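Local coordinates for kinesin-like protein (Caenorhabditis elegans, PDB 5X3E) that probably hydrolyses ATP to drive movement along microtubules, as a motor of the kinesin-6 family, at residues K159-P164 / V315-D320. Residues are numbered along the deposited sequence; the frame is centred on the assembly and turned at random.
Sequences KCIFYP and VYPTMD. With SO4 (sulfate ion), chain F.
Ile161 is the centre of this contact, packed against both Tyr316 and Pro317, and the touching is van der Waals packing, mostly between carbons. Two branches of the isoleucine reach the tyrosine ring: CD1 of Ile161 lies 3.5 Å from CE1 of Tyr316, while CG2 of Ile161 sits 3.5 Å from both CZ and OH of Tyr316, at the hydroxyl end. CG2 stands anti to the backbone N of Ile161 and CG1 lies beside that nitrogen (chi1 -62°), which spreads the two branches along the ring. The same CG2 also meets the proline ring, 3.9 Å from CD of Pro317. Phe162 then extends the patch, its CZ 4.0 Å from CB of Pro317; the ring end of Phe162 and the proline ring pass side by side, pointing opposite ways.

In the kinesin motor domain this joins the start of the small antiparallel hairpin, strands 162-165 and 169-172, to the loop linking the long strand 296-307 to strand 325-333, at the periphery of the fold. Ile172 of the hairpin touches both Phe162 and Pro317, and Ala178 of helix 175-187 packs on Ile161.

Among polar groups, the OH of Tyr316 hydrogen-bonds to the backbone O of Arg173, beyond the hairpin's second strand. An alanine in place of Tyr316 would probably leave that carbonyl without this partner and open a gap beside CD1 and CG2 of Ile161. Away from the packed side chains, a sulfate, probably from the crystallisation liquor, lies close to the backbone N of Lys159, though the modelled distance is too short to be trusted in detail; NZ of Lys159 forms a salt bridge with Glu269.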
ATOM      1  N   LYS A 159      20.105  -0.649  13.493  1.00 54.15           N
ATOM      2  CA  LYS A 159      20.156   0.122  12.266  1.00 52.48           C
ATOM      3  C   LYS A 159      21.565   0.133  11.684  1.00 53.00           C
ATOM      4  O   LYS A 159      22.556  -0.150  12.366  1.00 54.95           O
ATOM      5  CB  LYS A 159      19.705   1.561  12.533  1.00 54.16           C
ATOM      6  CG  LYS A 159      18.234   1.702  12.881  1.00 53.63           C
ATOM      7  CD  LYS A 159      17.903   3.169  13.071  1.00 59.80           C
ATOM      8  CE  LYS A 159      16.438   3.400  13.370  1.00 61.61           C
ATOM      9  NZ  LYS A 159      16.155   4.851  13.541  1.00 89.81           N
ATOM     10  N   CYS A 160      21.629   0.443  10.390  1.00 54.75           N
ATOM     11  CA  CYS A 160      22.855   0.663   9.635  1.00 49.87           C
ATOM     12  C   CYS A 160      23.681  -0.600   9.440  1.00 57.18           C
ATOM     13  O   CYS A 160      24.833  -0.512   8.994  1.00 62.33           O
ATOM     14  CB  CYS A 160      23.714   1.762  10.271  1.00 53.96           C
ATOM     15  SG  CYS A 160      22.764   3.249  10.686  1.00 57.38           S
ATOM     16  N   ILE A 161      23.134  -1.770   9.764  1.00 55.85           N
ATOM     17  CA  ILE A 161      23.753  -3.018   9.331  1.00 50.01           C
ATOM     18  C   ILE A 161      23.396  -3.290   7.874  1.00 60.14           C
ATOM     19  O   ILE A 161      24.262  -3.292   6.990  1.00 57.18           O
ATOM     20  CB  ILE A 161      23.338  -4.180  10.254  1.00 45.47           C
ATOM     21  CG1 ILE A 161      23.821  -3.921  11.683  1.00 49.60           C
ATOM     22  CG2 ILE A 161      23.928  -5.490   9.762  1.00 44.81           C
ATOM     23  CD1 ILE A 161      23.109  -4.752  12.734  1.00 48.81           C
ATOM     24  N   PHE A 162      22.110  -3.498   7.602  1.00 53.34           N
ATOM     25  CA  PHE A 162      21.612  -3.347   6.244  1.00 49.24           C
ATOM     26  C   PHE A 162      21.560  -1.865   5.900  1.00 48.29           C
ATOM     27  O   PHE A 162      21.370  -1.017   6.776  1.00 41.14           O
ATOM     28  CB  PHE A 162      20.209  -3.936   6.100  1.00 40.20           C
ATOM     29  CG  PHE A 162      20.120  -5.414   6.343  1.00 48.90           C
ATOM     30  CD1 PHE A 162      20.416  -6.314   5.332  1.00 52.33           C
ATOM     31  CD2 PHE A 162      19.692  -5.905   7.568  1.00 45.16           C
ATOM     32  CE1 PHE A 162      20.309  -7.675   5.545  1.00 48.51           C
ATOM     33  CE2 PHE A 162      19.584  -7.260   7.785  1.00 46.32           C
ATOM     34  CZ  PHE A 162      19.894  -8.147   6.775  1.00 47.76           C
ATOM     35  N   TYR A 163      21.736  -1.547   4.617  1.00 39.34           N
ATOM     36  CA  TYR A 163      21.585  -0.166   4.178  1.00 39.80           C
ATOM     37  C   TYR A 163      21.338  -0.131   2.677  1.00 50.76           C
ATOM     38  O   TYR A 163      21.891  -0.953   1.937  1.00 45.15           O
ATOM     39  CB  TYR A 163      22.814   0.682   4.556  1.00 45.00           C
ATOM     40  CG  TYR A 163      24.117   0.276   3.893  1.00 66.47           C
ATOM     41  CD1 TYR A 163      24.901  -0.751   4.413  1.00 68.55           C
ATOM     42  CD2 TYR A 163      24.583   0.950   2.772  1.00 56.78           C
ATOM     43  CE1 TYR A 163      26.097  -1.109   3.818  1.00 56.53           C
ATOM     44  CE2 TYR A 163      25.781   0.600   2.172  1.00 48.50           C
ATOM     45  CZ  TYR A 163      26.531  -0.426   2.700  1.00 61.23           C
ATOM     46  OH  TYR A 163      27.715  -0.779   2.099  1.00 62.68           O
ATOM     47  N   PRO A 164      20.528   0.814   2.200  1.00 55.20           N
ATOM     48  CA  PRO A 164      20.204   0.873   0.768  1.00 48.68           C
ATOM     49  C   PRO A 164      21.417   1.219  -0.080  1.00 58.91           C
ATOM     50  O   PRO A 164      22.247   2.050   0.298  1.00 54.67           O
ATOM     51  CB  PRO A 164      19.152   1.987   0.687  1.00 42.26           C
ATOM     52  CG  PRO A 164      18.722   2.246   2.095  1.00 45.79           C
ATOM     53  CD  PRO A 164      19.874   1.886   2.965  1.00 47.68           C
ATOM     54  N   VAL A 315      22.873 -11.140  17.101  1.00 61.34           N
ATOM     55  CA  VAL A 315      21.941 -11.361  16.006  1.00 54.32           C
ATOM     56  C   VAL A 315      22.461 -10.559  14.825  1.00 68.51           C
ATOM     57  O   VAL A 315      22.390  -9.328  14.821  1.00 59.43           O
ATOM     58  CB  VAL A 315      20.517 -10.942  16.387  1.00 40.54           C
ATOM     59  CG1 VAL A 315      19.560 -11.228  15.240  1.00 40.60           C
ATOM     60  CG2 VAL A 315      20.091 -11.651  17.652  1.00 41.06           C
ATOM     61  N   TYR A 316      23.023 -11.246  13.837  1.00 66.12           N
ATOM     62  CA  TYR A 316      23.704 -10.570  12.746  1.00 55.51           C
ATOM     63  C   TYR A 316      23.552 -11.389  11.477  1.00 59.61           C
ATOM     64  O   TYR A 316      23.510 -12.624  11.541  1.00 52.67           O
ATOM     65  CB  TYR A 316      25.188 -10.354  13.071  1.00 63.48           C
ATOM     66  CG  TYR A 316      25.735  -9.077  12.495  1.00 57.97           C
ATOM     67  CD1 TYR A 316      25.533  -7.864  13.141  1.00 48.99           C
ATOM     68  CD2 TYR A 316      26.457  -9.079  11.308  1.00 62.15           C
ATOM     69  CE1 TYR A 316      26.025  -6.689  12.617  1.00 59.89           C
ATOM     70  CE2 TYR A 316      26.955  -7.903  10.776  1.00 60.02           C
ATOM     71  CZ  TYR A 316      26.733  -6.714  11.439  1.00 55.58           C
ATOM     72  OH  TYR A 316      27.212  -5.538  10.929  1.00 66.04           O
ATOM     73  N   PRO A 317      23.467 -10.742  10.319  1.00 57.43           N
ATOM     74  CA  PRO A 317      23.405 -11.485   9.059  1.00 46.99           C
ATOM     75  C   PRO A 317      24.779 -11.972   8.627  1.00 53.32           C
ATOM     76  O   PRO A 317      25.817 -11.467   9.060  1.00 54.32           O
ATOM     77  CB  PRO A 317      22.867 -10.444   8.070  1.00 50.86           C
ATOM     78  CG  PRO A 317      23.394  -9.151   8.604  1.00 43.10           C
ATOM     79  CD  PRO A 317      23.310  -9.291  10.107  1.00 49.69           C
ATOM     80  N   THR A 318      24.765 -12.971   7.750  1.00 51.66           N
ATOM     81  CA  THR A 318      25.976 -13.320   7.022  1.00 51.45           C
ATOM     82  C   THR A 318      26.365 -12.150   6.121  1.00 51.99           C
ATOM     83  O   THR A 318      25.508 -11.431   5.599  1.00 51.74           O
ATOM     84  CB  THR A 318      25.757 -14.582   6.188  1.00 62.41           C
ATOM     85  OG1 THR A 318      24.640 -14.394   5.312  1.00 70.02           O
ATOM     86  CG2 THR A 318      25.471 -15.769   7.099  1.00 60.06           C
ATOM     87  N   MET A 319      27.671 -11.963   5.928  1.00 48.54           N
ATOM     88  CA  MET A 319      28.137 -10.756   5.255  1.00 56.43           C
ATOM     89  C   MET A 319      27.802 -10.735   3.769  1.00 64.86           C
ATOM     90  O   MET A 319      27.808  -9.657   3.166  1.00 78.59           O
ATOM     91  CB  MET A 319      29.646 -10.603   5.447  1.00 53.72           C
ATOM     92  CG  MET A 319      30.062 -10.364   6.891  1.00 57.00           C
ATOM     93  SD  MET A 319      29.283  -8.893   7.589  1.00 67.24           S
ATOM     94  CE  MET A 319      29.895  -7.636   6.468  1.00 58.50           C
ATOM     95  N   ASP A 320      27.468 -11.879   3.177  1.00 62.74           N
ATOM     96  CA  ASP A 320      27.213 -11.969   1.739  1.00 56.18           C
ATOM     97  C   ASP A 320      25.883 -11.300   1.406  1.00 60.59           C
ATOM     98  O   ASP A 320      24.811 -11.868   1.625  1.00 70.69           O
ATOM     99  CB  ASP A 320      27.227 -13.429   1.298  1.00 52.22           C
ATOM    100  CG  ASP A 320      27.023 -13.596  -0.198  1.00 71.04           C
ATOM    101  OD1 ASP A 320      26.860 -14.752  -0.646  1.00 77.73           O
ATOM    102  OD2 ASP A 320      27.026 -12.578  -0.926  1.00 83.09           O
TER
HETATM  103  S   SO4 F 504      18.811   0.983  16.586  1.00 66.71           S
HETATM  104  O1  SO4 F 504      19.607   1.206  17.786  1.00 90.00           O
HETATM  105  O2  SO4 F 504      17.756   0.013  16.856  1.00 45.44           O
HETATM  106  O3  SO4 F 504      18.222   2.255  16.174  1.00 93.50           O
HETATM  107  O4  SO4 F 504      19.679   0.462  15.536  1.00 84.01           O